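Long-range contacts in TATA-box-binding protein (Methanococcus jannaschii, PDB 2Z8U), which probably binds the TATA box of archaeal promoters, acting as a general factor in transcription initiation by RNA polymerase: residues N17-T22 with N70-K75; M35-A40 with L50-S55; V59-F64 with I82-I87; N108-A113 with V161-K166. All coordinates share one frame; numbering follows the deposited sequence.

Contact 1: N17-T22 with N70-K75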
loop_
_atom_site.group_PDB
_atom_site.type_symbol
_atom_site.label_atom_id
_atom_site.label_comp_id
_atom_site.label_asym_id
_atom_site.label_seq_id
_atom_site.Cartn_x
_atom_site.Cartn_y
_atom_site.Cartn_z
ATOM N N ASN B 17 -9.053 -29.702 -19.042
ATOM C CA ASN B 17 -10.137 -28.852 -19.461
ATOM C C ASN B 17 -9.664 -27.612 -20.197
ATOM O O ASN B 17 -8.503 -27.244 -20.130
ATOM C CB ASN B 17 -11.114 -28.543 -18.290
ATOM C CG ASN B 17 -10.761 -27.284 -17.481
ATOM O OD1 ASN B 17 -10.754 -27.323 -16.251
ATOM N ND2 ASN B 17 -10.562 -26.161 -18.150
ATOM N N VAL B 18 -10.574 -26.972 -20.919
ATOM C CA VAL B 18 -10.252 -25.689 -21.541
ATOM C C VAL B 18 -11.374 -24.702 -21.238
ATOM O O VAL B 18 -12.495 -25.129 -20.954
ATOM C CB VAL B 18 -10.053 -25.805 -23.066
ATOM C CG1 VAL B 18 -8.955 -26.794 -23.428
ATOM C CG2 VAL B 18 -11.372 -26.182 -23.797
ATOM N N VAL B 19 -11.055 -23.405 -21.222
ATOM C CA VAL B 19 -12.066 -22.346 -21.197
ATOM C C VAL B 19 -11.889 -21.625 -22.535
ATOM O O VAL B 19 -10.773 -21.286 -22.897
ATOM C CB VAL B 19 -11.870 -21.389 -19.989
ATOM C CG1 VAL B 19 -12.855 -20.185 -20.043
ATOM C CG2 VAL B 19 -12.002 -22.158 -18.658
ATOM N N VAL B 20 -12.963 -21.445 -23.289
ATOM C CA VAL B 20 -12.878 -20.764 -24.578
ATOM C C VAL B 20 -13.843 -19.576 -24.636
ATOM O O VAL B 20 -14.843 -19.537 -23.888
ATOM C CB VAL B 20 -13.176 -21.715 -25.762
ATOM C CG1 VAL B 20 -12.218 -22.933 -25.766
ATOM C CG2 VAL B 20 -14.665 -22.177 -25.769
ATOM N N SER B 21 -13.529 -18.616 -25.503
ATOM C CA SER B 21 -14.461 -17.529 -25.808
ATOM C C SER B 21 -14.681 -17.421 -27.298
ATOM O O SER B 21 -13.846 -17.864 -28.100
ATOM C CB SER B 21 -13.926 -16.169 -25.306
ATOM O OG SER B 21 -12.650 -15.916 -25.882
ATOM N N THR B 22 -15.810 -16.815 -27.672
ATOM C CA THR B 22 -16.042 -16.458 -29.042
ATOM C C THR B 22 -17.116 -15.366 -29.091
ATOM O O THR B 22 -17.574 -14.892 -28.042
ATOM C CB THR B 22 -16.422 -17.698 -29.909
ATOM O OG1 THR B 22 -16.385 -17.326 -31.283
ATOM C CG2 THR B 22 -17.824 -18.224 -29.572
ATOM N N ASN B 70 -18.703 -17.261 -23.372
ATOM C CA ASN B 70 -17.636 -17.932 -22.621
ATOM C C ASN B 70 -18.126 -19.348 -22.347
ATOM O O ASN B 70 -19.317 -19.562 -22.082
ATOM C CB ASN B 70 -17.347 -17.202 -21.312
ATOM C CG ASN B 70 -16.737 -15.809 -21.525
ATOM O OD1 ASN B 70 -15.992 -15.566 -22.486
ATOM N ND2 ASN B 70 -17.062 -14.884 -20.627
ATOM N N CYS B 71 -17.229 -20.320 -22.451
ATOM C CA CYS B 71 -17.621 -21.721 -22.364
ATOM C C CYS B 71 -16.592 -22.492 -21.551
ATOM O O CYS B 71 -15.395 -22.412 -21.816
ATOM C CB CYS B 71 -17.791 -22.330 -23.775
ATOM S SG CYS B 71 -17.960 -24.134 -23.826
ATOM N N THR B 72 -17.096 -23.229 -20.561
ATOM C CA THR B 72 -16.285 -23.981 -19.616
ATOM C C THR B 72 -16.711 -25.446 -19.662
ATOM O O THR B 72 -17.814 -25.762 -20.104
ATOM C CB THR B 72 -16.486 -23.394 -18.181
ATOM O OG1 THR B 72 -15.562 -23.999 -17.283
ATOM C CG2 THR B 72 -17.893 -23.634 -17.690
ATOM N N GLY B 73 -15.826 -26.340 -19.220
ATOM C CA GLY B 73 -16.180 -27.734 -19.029
ATOM C C GLY B 73 -15.653 -28.676 -20.088
ATOM O O GLY B 73 -15.502 -29.879 -19.827
ATOM N N ALA B 74 -15.392 -28.151 -21.287
ATOM C CA ALA B 74 -14.914 -28.981 -22.394
ATOM C C ALA B 74 -13.504 -29.522 -22.123
ATOM O O ALA B 74 -12.705 -28.875 -21.447
ATOM C CB ALA B 74 -14.940 -28.201 -23.683
ATOM N N LYS B 75 -13.224 -30.700 -22.658
ATOM C CA LYS B 75 -11.939 -31.365 -22.497
ATOM C C LYS B 75 -10.910 -30.759 -23.458
ATOM O O LYS B 75 -9.706 -30.845 -23.216
ATOM C CB LYS B 75 -12.055 -32.879 -22.750
ATOM C CG LYS B 75 -12.933 -33.674 -21.768
ATOM C CD LYS B 75 -12.771 -35.198 -22.000
ATOM C CE LYS B 75 -13.781 -36.012 -21.202
ATOM N NZ LYS B 75 -13.429 -37.465 -21.134
HETATM O O HOH W 1 -14.952 -25.419 -22.349
HETATM O O HOH W 2 -13.579 -25.517 -18.062
#
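Val20 and Cys71 form an antiparallel hydrogen-bonded pair, each giving its N-H to the carbonyl of the other. Cys71 N lies 2.9 Å from Val20 O, nearly along the C=O axis, and the return bond from Val20 N to Cys71 O is the straighter one, with 164° at the hydrogen. On the sheet face of Val20 and Cys71 the side chains touch: with CG1 of Val20 anti to the carbonyl carbon (chi1 -57°), its CG2 takes the crowded position between the backbone N and the carbonyl carbon and rests 3.7 Å from Cys71 CB. Ser21 and Asn70 follow as a non-hydrogen-bonded pair. Toward the other end the ladder opens at Gly73, whose positive phi (105°) would jam a CB against the carbonyl O of Thr72. A direct hydrogen bond returns at Val18 N, 2.9 Å from Ala74 O, where Val18 CG2 also packs on Ala74 CB. Two waters bridge the opening. One donates to Val18 O (2.8 Å) and to Cys71 O while accepting from Ala74 N; the other donates to Val18 O, accepts from Gly73 N (2.7 Å) and is hydrogen-bonded to Thr72 OG1. Outside this shell, Ala80 and Ile84 of helix 77-94 pack on Val20, and strand 105-114 lines the far edge of strand 14-23. Val19 and Thr72 meet Glu132 and Leu126 of the second subunit, on the sheet side that binds DNA in TBP relatives. The contact is thus regular beta pairing followed by a hydrated turn, in which Val18 O is satisfied by two water donors in place of a backbone N-H.

Contact 2: M35-A40 with L50-S55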
loop_
_atom_site.group_PDB
_atom_site.type_symbol
_atom_site.label_atom_id
_atom_site.label_comp_id
_atom_site.label_asym_id
_atom_site.label_seq_id
_atom_site.Cartn_x
_atom_site.Cartn_y
_atom_site.Cartn_z
ATOM N N MET B 35 -36.080 -18.759 -24.397
ATOM C CA MET B 35 -37.265 -19.489 -24.861
ATOM C C MET B 35 -36.938 -20.802 -25.569
ATOM O O MET B 35 -37.770 -21.696 -25.632
ATOM C CB MET B 35 -38.100 -18.638 -25.806
ATOM C CG MET B 35 -38.791 -17.492 -25.126
ATOM S SD MET B 35 -39.694 -16.555 -26.355
ATOM C CE MET B 35 -40.496 -15.356 -25.359
ATOM N N ILE B 36 -35.743 -20.925 -26.111
ATOM C CA ILE B 36 -35.479 -22.139 -26.879
ATOM C C ILE B 36 -34.405 -23.044 -26.310
ATOM O O ILE B 36 -34.481 -24.261 -26.486
ATOM C CB ILE B 36 -35.231 -21.853 -28.372
ATOM C CG1 ILE B 36 -34.063 -20.899 -28.535
ATOM C CG2 ILE B 36 -36.547 -21.373 -29.059
ATOM C CD1 ILE B 36 -33.666 -20.606 -29.956
ATOM N N LEU B 37 -33.409 -22.486 -25.637
ATOM C CA LEU B 37 -32.419 -23.345 -24.989
ATOM C C LEU B 37 -32.991 -24.008 -23.749
ATOM O O LEU B 37 -33.488 -23.334 -22.852
ATOM C CB LEU B 37 -31.151 -22.584 -24.624
ATOM C CG LEU B 37 -30.380 -21.931 -25.764
ATOM C CD1 LEU B 37 -29.072 -21.375 -25.214
ATOM C CD2 LEU B 37 -30.128 -22.913 -26.903
ATOM N N GLU B 38 -32.906 -25.332 -23.708
ATOM C CA GLU B 38 -33.214 -26.068 -22.488
ATOM C C GLU B 38 -32.065 -25.864 -21.499
ATOM O O GLU B 38 -30.913 -25.726 -21.911
ATOM C CB GLU B 38 -33.416 -27.554 -22.793
ATOM C CG GLU B 38 -34.693 -27.874 -23.588
ATOM C CD GLU B 38 -35.976 -27.758 -22.772
ATOM O OE1 GLU B 38 -36.002 -28.230 -21.608
ATOM O OE2 GLU B 38 -36.974 -27.206 -23.305
ATOM N N ASN B 39 -32.382 -25.815 -20.207
ATOM C CA ASN B 39 -31.371 -25.662 -19.157
ATOM C C ASN B 39 -30.809 -24.243 -19.071
ATOM O O ASN B 39 -29.666 -24.057 -18.616
ATOM C CB ASN B 39 -30.200 -26.642 -19.370
ATOM C CG ASN B 39 -30.631 -28.099 -19.356
ATOM O OD1 ASN B 39 -29.996 -28.943 -19.986
ATOM N ND2 ASN B 39 -31.705 -28.403 -18.635
ATOM N N ALA B 40 -31.584 -23.255 -19.526
ATOM C CA ALA B 40 -31.111 -21.864 -19.596
ATOM C C ALA B 40 -31.533 -21.110 -18.357
ATOM O O ALA B 40 -32.703 -21.174 -17.944
ATOM C CB ALA B 40 -31.642 -21.157 -20.848
ATOM N N LEU B 50 -26.747 -14.805 -20.054
ATOM C CA LEU B 50 -27.573 -16.011 -20.002
ATOM C C LEU B 50 -26.681 -17.223 -19.839
ATOM O O LEU B 50 -25.673 -17.348 -20.544
ATOM C CB LEU B 50 -28.436 -16.151 -21.274
ATOM C CG LEU B 50 -29.290 -17.409 -21.432
ATOM C CD1 LEU B 50 -30.550 -17.077 -22.206
ATOM C CD2 LEU B 50 -28.534 -18.580 -22.075
ATOM N N VAL B 51 -27.079 -18.140 -18.959
ATOM C CA VAL B 51 -26.306 -19.365 -18.697
ATOM C C VAL B 51 -27.025 -20.589 -19.241
ATOM O O VAL B 51 -28.201 -20.781 -18.965
ATOM C CB VAL B 51 -26.023 -19.563 -17.178
ATOM C CG1 VAL B 51 -25.233 -20.846 -16.924
ATOM C CG2 VAL B 51 -25.289 -18.355 -16.611
ATOM N N CYS B 52 -26.318 -21.391 -20.039
ATOM C CA CYS B 52 -26.839 -22.652 -20.551
ATOM C C CYS B 52 -25.899 -23.789 -20.146
ATOM O O CYS B 52 -24.715 -23.772 -20.476
ATOM C CB CYS B 52 -26.996 -22.635 -22.072
ATOM S SG CYS B 52 -27.664 -24.248 -22.719
ATOM N N ARG B 53 -26.436 -24.769 -19.430
ATOM C CA ARG B 53 -25.638 -25.891 -18.939
ATOM C C ARG B 53 -26.008 -27.167 -19.665
ATOM O O ARG B 53 -27.099 -27.707 -19.473
ATOM C CB ARG B 53 -25.797 -26.054 -17.432
ATOM C CG ARG B 53 -24.821 -25.221 -16.628
ATOM C CD ARG B 53 -25.028 -25.422 -15.141
ATOM N NE ARG B 53 -25.710 -24.279 -14.540
ATOM C CZ ARG B 53 -25.085 -23.304 -13.887
ATOM N NH1 ARG B 53 -23.758 -23.344 -13.742
ATOM N NH2 ARG B 53 -25.784 -22.291 -13.371
ATOM N N LEU B 54 -25.098 -27.624 -20.522
ATOM C CA LEU B 54 -25.292 -28.844 -21.300
ATOM C C LEU B 54 -24.892 -30.076 -20.513
ATOM O O LEU B 54 -23.931 -30.053 -19.736
ATOM C CB LEU B 54 -24.528 -28.786 -22.624
ATOM C CG LEU B 54 -25.059 -27.749 -23.614
ATOM C CD1 LEU B 54 -24.162 -27.629 -24.831
ATOM C CD2 LEU B 54 -26.484 -28.105 -24.019
ATOM N N SER B 55 -25.650 -31.150 -20.720
ATOM C CA SER B 55 -25.420 -32.413 -20.029
ATOM C C SER B 55 -24.473 -33.341 -20.793
ATOM O O SER B 55 -23.623 -34.009 -20.188
ATOM C CB SER B 55 -26.753 -33.116 -19.761
ATOM O OG SER B 55 -26.530 -34.465 -19.411
#
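Leu37 carries the apolar half of this contact, its CB directed toward strand 50-54. From CB the chain runs to CG, anti to the carbonyl carbon (chi1 -60°), and then to CD1, which is fully extended from CA. This methyl does the touching: it lies 4.0 Å from Cys52 CB, 4.1 Å from Cys52 SG and 4.2 Å from Leu50 CD2, and so bridges two side chains of one strand face. Ala40 CB reaches the same Leu50 CD2 at 4.2 Å. Beyond Leu37 the backbone turns at Asn39, whose phi is positive (75°), and comes alongside the strand. Ala40 and Cys52 then form an antiparallel non-hydrogen-bonded pair, marked by a CA-H...O contact of 3.2 Å from Ala40 CA to Val51 O. The bond beside this pair, from Arg53 N to Asn39 O, is straight but weak at 3.4 Å; the backbones of Val51 and Glu41 are hydrogen-bonded on the other side of the pair. Arg53 turns its guanidinium over Val51 CG1, which sits 3.8 Å above the plane at its centre. That group makes salt bridges with Glu41 and with Asp123 of the second subunit. The short strand 40-41 edges the sheet within this chain, with strand 59-63 across strand 50-54, while Leu37 also packs on Ile63 and on Glu90 and Leu91 of helix 77-94.

Contact 3: V59-F64 with I82-I87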
loop_
_atom_site.group_PDB
_atom_site.type_symbol
_atom_site.label_atom_id
_atom_site.label_comp_id
_atom_site.label_asym_id
_atom_site.label_seq_id
_atom_site.Cartn_x
_atom_site.Cartn_y
_atom_site.Cartn_z
ATOM N N VAL B 59 -20.746 -29.359 -20.459
ATOM C CA VAL B 59 -20.174 -28.035 -20.722
ATOM C C VAL B 59 -21.216 -26.956 -20.414
ATOM O O VAL B 59 -22.421 -27.209 -20.491
ATOM C CB VAL B 59 -19.649 -27.879 -22.184
ATOM C CG1 VAL B 59 -18.556 -28.903 -22.517
ATOM C CG2 VAL B 59 -20.786 -27.969 -23.196
ATOM N N ALA B 60 -20.743 -25.758 -20.079
ATOM C CA ALA B 60 -21.618 -24.647 -19.772
ATOM C C ALA B 60 -21.233 -23.446 -20.628
ATOM O O ALA B 60 -20.047 -23.220 -20.909
ATOM C CB ALA B 60 -21.524 -24.292 -18.287
ATOM N N LEU B 61 -22.237 -22.685 -21.030
ATOM C CA LEU B 61 -22.004 -21.497 -21.845
ATOM C C LEU B 61 -22.617 -20.293 -21.152
ATOM O O LEU B 61 -23.690 -20.394 -20.551
ATOM C CB LEU B 61 -22.620 -21.668 -23.246
ATOM C CG LEU B 61 -22.060 -22.766 -24.177
ATOM C CD1 LEU B 61 -22.810 -24.085 -24.004
ATOM C CD2 LEU B 61 -22.207 -22.315 -25.599
ATOM N N LEU B 62 -21.925 -19.161 -21.244
ATOM C CA LEU B 62 -22.420 -17.886 -20.785
ATOM C C LEU B 62 -22.540 -17.021 -22.023
ATOM O O LEU B 62 -21.561 -16.850 -22.764
ATOM C CB LEU B 62 -21.466 -17.261 -19.759
ATOM C CG LEU B 62 -21.708 -15.816 -19.275
ATOM C CD1 LEU B 62 -23.064 -15.619 -18.625
ATOM C CD2 LEU B 62 -20.591 -15.394 -18.318
ATOM N N ILE B 63 -23.761 -16.551 -22.288
ATOM C CA ILE B 63 -24.028 -15.787 -23.498
ATOM C C ILE B 63 -24.463 -14.357 -23.165
ATOM O O ILE B 63 -25.399 -14.164 -22.390
ATOM C CB ILE B 63 -25.136 -16.442 -24.363
ATOM C CG1 ILE B 63 -24.851 -17.939 -24.585
ATOM C CG2 ILE B 63 -25.300 -15.661 -25.684
ATOM C CD1 ILE B 63 -25.927 -18.685 -25.345
ATOM N N PHE B 64 -23.819 -13.374 -23.798
ATOM C CA PHE B 64 -24.166 -11.967 -23.580
ATOM C C PHE B 64 -24.923 -11.369 -24.776
ATOM O O PHE B 64 -24.826 -11.877 -25.892
ATOM C CB PHE B 64 -22.886 -11.171 -23.297
ATOM C CG PHE B 64 -22.280 -11.451 -21.943
ATOM C CD1 PHE B 64 -22.840 -10.900 -20.786
ATOM C CD2 PHE B 64 -21.161 -12.251 -21.825
ATOM C CE1 PHE B 64 -22.280 -11.146 -19.526
ATOM C CE2 PHE B 64 -20.581 -12.500 -20.568
ATOM C CZ PHE B 64 -21.150 -11.940 -19.418
ATOM N N ILE B 82 -17.692 -27.796 -30.950
ATOM C CA ILE B 82 -18.825 -28.654 -31.298
ATOM C C ILE B 82 -20.072 -28.267 -30.498
ATOM O O ILE B 82 -21.145 -28.094 -31.079
ATOM C CB ILE B 82 -18.457 -30.165 -31.173
ATOM C CG1 ILE B 82 -17.450 -30.519 -32.274
ATOM C CG2 ILE B 82 -19.683 -31.065 -31.289
ATOM C CD1 ILE B 82 -16.718 -31.848 -32.089
ATOM N N ALA B 83 -19.912 -28.116 -29.177
ATOM C CA ALA B 83 -20.997 -27.681 -28.308
ATOM C C ALA B 83 -21.540 -26.330 -28.713
ATOM O O ALA B 83 -22.754 -26.157 -28.779
ATOM C CB ALA B 83 -20.549 -27.647 -26.854
ATOM N N ILE B 84 -20.643 -25.392 -28.983
ATOM C CA ILE B 84 -21.052 -24.030 -29.381
ATOM C C ILE B 84 -21.820 -24.078 -30.707
ATOM O O ILE B 84 -22.884 -23.483 -30.828
ATOM C CB ILE B 84 -19.852 -23.039 -29.433
ATOM C CG1 ILE B 84 -19.359 -22.751 -28.010
ATOM C CG2 ILE B 84 -20.277 -21.685 -30.134
ATOM C CD1 ILE B 84 -17.902 -22.133 -27.905
ATOM N N LYS B 85 -21.317 -24.820 -31.692
ATOM C CA LYS B 85 -22.030 -24.889 -32.967
ATOM C C LYS B 85 -23.449 -25.521 -32.872
ATOM O O LYS B 85 -24.334 -25.195 -33.647
ATOM C CB LYS B 85 -21.159 -25.496 -34.066
ATOM C CG LYS B 85 -20.146 -24.468 -34.632
ATOM C CD LYS B 85 -18.941 -25.097 -35.308
ATOM C CE LYS B 85 -18.132 -24.034 -36.140
ATOM N NZ LYS B 85 -17.390 -22.904 -35.378
ATOM N N LYS B 86 -23.642 -26.421 -31.912
ATOM C CA LYS B 86 -24.949 -27.043 -31.675
ATOM C C LYS B 86 -25.944 -26.015 -31.175
ATOM O O LYS B 86 -27.110 -25.956 -31.628
ATOM C CB LYS B 86 -24.799 -28.163 -30.643
ATOM C CG LYS B 86 -24.271 -29.462 -31.245
ATOM C CD LYS B 86 -24.165 -30.582 -30.214
ATOM C CE LYS B 86 -23.406 -31.783 -30.805
ATOM N NZ LYS B 86 -23.266 -32.869 -29.791
ATOM N N ILE B 87 -25.473 -25.193 -30.233
ATOM C CA ILE B 87 -26.266 -24.059 -29.717
ATOM C C ILE B 87 -26.575 -23.051 -30.828
ATOM O O ILE B 87 -27.725 -22.597 -30.942
ATOM C CB ILE B 87 -25.554 -23.397 -28.509
ATOM C CG1 ILE B 87 -25.360 -24.430 -27.370
ATOM C CG2 ILE B 87 -26.261 -22.113 -28.060
ATOM C CD1 ILE B 87 -26.620 -24.830 -26.616
#
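Ala83 O is the best-held polar atom here, gripped by two N-H groups of its own helix: Ile87 N at 3.2 Å, and Lys86 N in a weak bond at 3.3 Å. No hydrogen bond crosses to the strand, so these two segments meet through hydrocarbon alone. This is the helix-on-sheet layer of the TBP fold, in which the long helix of a repeat lies across the convex side of the antiparallel saddle. The segment axes approach to 9.9 Å, with 56° between their directions. Alternate residues Val59, Leu61 and Ile63 point toward the helix; Ala83, Ile84 and Ile87, spaced one and three residues apart, form the surface they meet. At one end Val59 CG2, in the crowded position between backbone N and carbonyl carbon, comes to 3.7 Å from Ala83 CB. Leu61 is the hub, and its CD2 does the work. The side chain crosses Ile84 obliquely and meets Ile87 tip to tip. Helix residue Ile84 also packs on Cys71, extending the layer to strand 68-72. Ala60 and Leu62 pack against Leu126 of the second subunit, on the side of the strand turned from the helix. All six residues in the helix contact are buried. The one methyl CD2 of Leu61 lies 3.8 Å from Ile84 CG1 and 4.2 Å from Ile87 CG1, and Ile63 CD1 makes the longest of the contacts, 4.4 Å from Ile87 CG2.

Contact 4: N108-A113 with V161-K166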
loop_
_atom_site.group_PDB
_atom_site.type_symbol
_atom_site.label_atom_id
_atom_site.label_comp_id
_atom_site.label_asym_id
_atom_site.label_seq_id
_atom_site.Cartn_x
_atom_site.Cartn_y
_atom_site.Cartn_z
ATOM N N ASN B 108 -8.275 -20.211 -21.216
ATOM C CA ASN B 108 -7.606 -20.890 -20.097
ATOM C C ASN B 108 -7.571 -22.397 -20.358
ATOM O O ASN B 108 -8.342 -22.913 -21.159
ATOM C CB ASN B 108 -8.360 -20.614 -18.777
ATOM C CG ASN B 108 -7.435 -20.487 -17.566
ATOM O OD1 ASN B 108 -6.423 -21.177 -17.463
ATOM N ND2 ASN B 108 -7.808 -19.602 -16.622
ATOM N N MET B 109 -6.666 -23.099 -19.678
ATOM C CA MET B 109 -6.622 -24.569 -19.713
ATOM C C MET B 109 -6.097 -25.076 -18.393
ATOM O O MET B 109 -5.290 -24.408 -17.746
ATOM C CB MET B 109 -5.678 -25.099 -20.796
ATOM C CG MET B 109 -5.732 -24.419 -22.141
ATOM S SD MET B 109 -4.444 -24.915 -23.312
ATOM C CE MET B 109 -5.207 -26.356 -24.023
ATOM N N VAL B 110 -6.547 -26.261 -18.001
ATOM C CA VAL B 110 -5.963 -26.982 -16.876
ATOM C C VAL B 110 -5.192 -28.133 -17.523
ATOM O O VAL B 110 -5.755 -28.876 -18.334
ATOM C CB VAL B 110 -7.040 -27.553 -15.914
ATOM C CG1 VAL B 110 -6.435 -28.532 -14.908
ATOM C CG2 VAL B 110 -7.775 -26.432 -15.157
ATOM N N ALA B 111 -3.897 -28.228 -17.204
ATOM C CA ALA B 111 -3.063 -29.339 -17.633
ATOM C C ALA B 111 -2.568 -30.028 -16.367
ATOM O O ALA B 111 -2.342 -29.379 -15.323
ATOM C CB ALA B 111 -1.895 -28.849 -18.432
ATOM N N THR B 112 -2.400 -31.345 -16.467
ATOM C CA THR B 112 -1.830 -32.127 -15.379
ATOM C C THR B 112 -0.639 -32.948 -15.882
ATOM O O THR B 112 -0.521 -33.276 -17.089
ATOM C CB THR B 112 -2.873 -33.072 -14.724
ATOM O OG1 THR B 112 -3.370 -34.006 -15.701
ATOM C CG2 THR B 112 -4.061 -32.266 -14.130
ATOM N N ALA B 113 0.258 -33.243 -14.941
ATOM C CA ALA B 113 1.400 -34.089 -15.210
ATOM C C ALA B 113 1.824 -34.754 -13.900
ATOM O O ALA B 113 1.337 -34.425 -12.830
ATOM C CB ALA B 113 2.530 -33.292 -15.821
ATOM N N VAL B 161 -0.452 -29.581 -11.342
ATOM C CA VAL B 161 -1.564 -29.017 -12.104
ATOM C C VAL B 161 -1.073 -27.663 -12.568
ATOM O O VAL B 161 -0.591 -26.859 -11.760
ATOM C CB VAL B 161 -2.830 -28.842 -11.226
ATOM C CG1 VAL B 161 -3.949 -28.065 -11.974
ATOM C CG2 VAL B 161 -3.326 -30.188 -10.705
ATOM N N ILE B 162 -1.204 -27.391 -13.863
ATOM C CA ILE B 162 -0.825 -26.088 -14.394
ATOM C C ILE B 162 -2.086 -25.366 -14.881
ATOM O O ILE B 162 -2.868 -25.952 -15.638
ATOM C CB ILE B 162 0.197 -26.239 -15.538
ATOM C CG1 ILE B 162 1.398 -27.093 -15.077
ATOM C CG2 ILE B 162 0.667 -24.877 -16.020
ATOM C CD1 ILE B 162 2.267 -27.593 -16.213
ATOM N N THR B 163 -2.300 -24.124 -14.426
ATOM C CA THR B 163 -3.484 -23.343 -14.831
ATOM C C THR B 163 -3.076 -22.005 -15.429
ATOM O O THR B 163 -1.923 -21.590 -15.308
ATOM C CB THR B 163 -4.492 -23.144 -13.662
ATOM O OG1 THR B 163 -3.939 -22.265 -12.672
ATOM C CG2 THR B 163 -4.813 -24.470 -12.966
ATOM N N GLY B 164 -4.008 -21.321 -16.088
ATOM C CA GLY B 164 -3.695 -20.034 -16.693
ATOM C C GLY B 164 -3.115 -20.151 -18.088
ATOM O O GLY B 164 -2.724 -19.152 -18.700
ATOM N N LEU B 165 -3.094 -21.374 -18.604
ATOM C CA LEU B 165 -2.534 -21.685 -19.922
ATOM C C LEU B 165 -3.334 -21.182 -21.111
ATOM O O LEU B 165 -4.552 -21.273 -21.115
ATOM C CB LEU B 165 -2.426 -23.192 -20.070
ATOM C CG LEU B 165 -1.314 -23.832 -19.261
ATOM C CD1 LEU B 165 -1.618 -25.302 -19.055
ATOM C CD2 LEU B 165 -0.007 -23.619 -19.985
ATOM N N LYS B 166 -2.627 -20.704 -22.136
ATOM C CA LYS B 166 -3.242 -20.280 -23.398
ATOM C C LYS B 166 -3.023 -21.288 -24.520
ATOM O O LYS B 166 -3.640 -21.183 -25.589
ATOM C CB LYS B 166 -2.708 -18.911 -23.816
ATOM C CG LYS B 166 -2.839 -17.859 -22.721
ATOM C CD LYS B 166 -4.239 -17.271 -22.719
ATOM C CE LYS B 166 -4.449 -16.337 -21.529
ATOM N NZ LYS B 166 -5.823 -15.788 -21.542
#
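Backbone hydrogen bonds define the register: Ala111 N to Ile162 O and Ile162 N to Ala111 O (2.7 Å) are both nearly straight, at 173° and 171°, making an antiparallel hydrogen-bonded pair. Thr112 and Val161 follow as a non-hydrogen-bonded pair. Side-chain hydrogen bonding centres on Asn108 OD1, which accepts two weak bonds, from Gly164 N at 2.8 Å and from Met109 N at 2.9 Å. An alanine here would remove that carbonyl and would probably deprive the Gly164 turn of its side-chain tie to strand 105-114. CA-H...O contacts run alongside, as from Asn108 CA to Leu165 O. The ladder joins the first and last strands of the second TBP repeat, and strand 14-23 of the first repeat pairs with the other edge of strand 105-114. Apolar packing falls on two sides. Ala111 CB meets Leu165 CD1 at 3.6 Å, and Met109 crosses Leu165 at about a right angle, CB to CB 3.8 Å; Ala171 of helix 168-183 also packs on Leu165. On the other side Val110 CG1 touches Val161 CG1 obliquely at 3.9 Å, while Thr112 CG2 lies beside Val161 CG2. There Val110 packs on Glu132 of the second subunit, and Val161 on its Gln137.

How the contacts relate
Contacts 1 and 4 occupy equivalent places in the two repeats, their centres about 12 Å apart, and join where strands 14-23 and 105-114 pair: Val19 N is 2.8 Å from Asn108 O, a probable hydrogen bond. They differ at the turn, where Gly73 N meets a water but Gly164 N meets the Asn108 side chain. Contact 3 adjoins contact 1 (centres about 9 Å apart) through the probable bond from Leu62 N to Asn70 O, and contact 2 through that from Ile63 N to Leu50 O. Contacts 2 and 4 lie about 27 Å apart between centres. All four reach one sheet, the TBP saddle, and all touch the second subunit.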